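PDB 6PYO: cDNA FLJ56608, highly similar to Homo sapiens chloride channel, calcium activated, family member 1 (CLCA1), mRNA from Homo sapiens, which may mediate calcium-activated chloride conductance and regulate mucus production by goblet cells, the present chain being its von Willebrand factor type A domain. Local coordinates for residues G32-F35 / L36-V40. Residues are numbered along the deposited sequence; the frame is centred on the assembly and turned at random.
Sequences GQLF and LLQTV
The F35 ring lies across V40, whose CB sits over one face, offset toward the rim, in a CH-pi contact 4.2 Å from the ring centroid. CG anti to the backbone N (chi1 -174°) puts the ring beside its own carbonyl carbon, against T39 and V40; its CD1 comes 3.9 Å from CB of T39, the two side chains crossing at about a right angle. Along the backbone, helix 24-39 of this beta-alpha-beta unit ends in a wider, pi-type turn at 36-39, where the chain leaves for strand 45-51. L36 N and L37 N still bond four residues back, to the carbonyls of G32 and Q33, but L34 O accepts from both Q38 N (3.0 Å) and T39 N (3.1 Å). V40 N then reaches F35 O, 2.9 Å away, with an N-H...O angle of 164°. Outside the contact, F35 also packs on V9 and L11 of strand 8-14, V40 touches V46 of strand 45-51, and R70 hydrogen-bonds through NH1 to L36 O and through NH2 to V40 O. Replacing F35 by an alanine is likely to leave V40 CB without its CH-pi partner and a gap beside V9 and L11. Directional i+5 to i hydrogen bonds thus fix the backbone, while apolar, shape-dependent packing holds the ring.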
ATOM      1  N   GLY A  32      -3.895   6.917   5.782  1.00 38.55           N
ATOM      2  CA  GLY A  32      -3.809   7.316   4.387  1.00 35.38           C
ATOM      3  C   GLY A  32      -3.940   8.817   4.197  1.00 37.81           C
ATOM      4  O   GLY A  32      -3.229   9.411   3.391  1.00 38.72           O
ATOM      5  N   GLN A  33      -4.823   9.458   4.962  1.00 39.03           N
ATOM      6  CA  GLN A  33      -4.992  10.899   4.830  1.00 40.81           C
ATOM      7  C   GLN A  33      -3.768  11.637   5.321  1.00 41.23           C
ATOM      8  O   GLN A  33      -3.299  12.560   4.663  1.00 37.64           O
ATOM      9  CB  GLN A  33      -6.218  11.390   5.582  1.00 44.06           C
ATOM     10  CG  GLN A  33      -7.477  11.321   4.737  1.00 55.88           C
ATOM     11  CD  GLN A  33      -8.626  12.079   5.344  1.00 68.06           C
ATOM     12  OE1 GLN A  33      -8.465  13.223   5.777  1.00 61.39           O
ATOM     13  NE2 GLN A  33      -9.803  11.445   5.383  1.00 74.62           N
ATOM     14  N   LEU A  34      -3.233  11.244   6.473  1.00 37.08           N
ATOM     15  CA  LEU A  34      -1.996  11.829   6.947  1.00 35.97           C
ATOM     16  C   LEU A  34      -0.888  11.682   5.924  1.00 38.21           C
ATOM     17  O   LEU A  34      -0.190  12.655   5.588  1.00 36.08           O
ATOM     18  CB  LEU A  34      -1.578  11.176   8.254  1.00 44.60           C
ATOM     19  CG  LEU A  34      -0.474  11.917   8.981  1.00 46.64           C
ATOM     20  CD1 LEU A  34      -1.122  13.128   9.658  1.00 53.85           C
ATOM     21  CD2 LEU A  34       0.226  11.027   9.962  1.00 51.93           C
ATOM     22  N   PHE A  35      -0.698  10.467   5.414  1.00 34.06           N
ATOM     23  CA  PHE A  35       0.350  10.281   4.426  1.00 36.13           C
ATOM     24  C   PHE A  35       0.144  11.173   3.216  1.00 33.72           C
ATOM     25  O   PHE A  35       1.084  11.834   2.755  1.00 30.01           O
ATOM     26  CB  PHE A  35       0.424   8.843   3.986  1.00 32.84           C
ATOM     27  CG  PHE A  35       1.563   8.567   3.089  1.00 31.37           C
ATOM     28  CD1 PHE A  35       2.874   8.542   3.580  1.00 33.79           C
ATOM     29  CD2 PHE A  35       1.343   8.304   1.761  1.00 30.84           C
ATOM     30  CE1 PHE A  35       3.930   8.271   2.751  1.00 34.47           C
ATOM     31  CE2 PHE A  35       2.401   8.025   0.924  1.00 40.02           C
ATOM     32  CZ  PHE A  35       3.690   8.019   1.411  1.00 37.83           C
ATOM     33  N   LEU A  36      -1.076  11.178   2.671  1.00 33.29           N
ATOM     34  CA  LEU A  36      -1.337  11.865   1.403  1.00 35.62           C
ATOM     35  C   LEU A  36      -1.350  13.380   1.559  1.00 31.97           C
ATOM     36  O   LEU A  36      -0.828  14.099   0.706  1.00 35.40           O
ATOM     37  CB  LEU A  36      -2.671  11.387   0.812  1.00 33.61           C
ATOM     38  CG  LEU A  36      -2.695   9.942   0.327  1.00 35.06           C
ATOM     39  CD1 LEU A  36      -4.081   9.513  -0.125  1.00 37.58           C
ATOM     40  CD2 LEU A  36      -1.690   9.811  -0.822  1.00 35.90           C
ATOM     41  N   LEU A  37      -1.948  13.889   2.619  1.00 34.64           N
ATOM     42  CA  LEU A  37      -2.120  15.320   2.781  1.00 39.16           C
ATOM     43  C   LEU A  37      -0.934  16.001   3.452  1.00 45.10           C
ATOM     44  O   LEU A  37      -0.744  17.199   3.240  1.00 42.62           O
ATOM     45  CB  LEU A  37      -3.380  15.605   3.587  1.00 37.71           C
ATOM     46  CG  LEU A  37      -4.684  15.023   3.029  1.00 37.45           C
ATOM     47  CD1 LEU A  37      -5.905  15.487   3.834  1.00 44.05           C
ATOM     48  CD2 LEU A  37      -4.927  15.354   1.567  1.00 43.76           C
ATOM     49  N   GLN A  38      -0.103  15.275   4.207  1.00 44.01           N
ATOM     50  CA  GLN A  38       0.962  15.937   4.945  1.00 46.00           C
ATOM     51  C   GLN A  38       2.334  15.322   4.727  1.00 44.41           C
ATOM     52  O   GLN A  38       3.318  16.054   4.629  1.00 51.88           O
ATOM     53  CB  GLN A  38       0.623  15.951   6.450  1.00 48.12           C
ATOM     54  CG  GLN A  38      -0.083  17.225   6.897  1.00105.37           C
ATOM     55  CD  GLN A  38      -1.036  17.006   8.053  1.00 96.55           C
ATOM     56  OE1 GLN A  38      -2.170  16.571   7.857  1.00 80.70           O
ATOM     57  NE2 GLN A  38      -0.587  17.317   9.265  1.00 94.80           N
ATOM     58  N   THR A  39       2.429  14.010   4.619  1.00 38.07           N
ATOM     59  CA  THR A  39       3.734  13.373   4.690  1.00 38.58           C
ATOM     60  C   THR A  39       4.441  13.300   3.339  1.00 41.47           C
ATOM     61  O   THR A  39       5.605  13.709   3.247  1.00 40.92           O
ATOM     62  CB  THR A  39       3.576  11.985   5.324  1.00 40.83           C
ATOM     63  OG1 THR A  39       2.816  12.158   6.521  1.00 41.79           O
ATOM     64  CG2 THR A  39       4.962  11.333   5.663  1.00 37.30           C
ATOM     65  N   VAL A  40       3.776  12.808   2.287  1.00 30.45           N
ATOM     66  CA  VAL A  40       4.501  12.548   1.047  1.00 31.02           C
ATOM     67  C   VAL A  40       4.970  13.894   0.499  1.00 33.91           C
ATOM     68  O   VAL A  40       4.266  14.905   0.619  1.00 36.04           O
ATOM     69  CB  VAL A  40       3.644  11.724   0.071  1.00 36.23           C
ATOM     70  CG1 VAL A  40       2.537  12.535  -0.539  1.00 34.81           C
ATOM     71  CG2 VAL A  40       4.524  11.091  -1.020  1.00 38.80           C
TER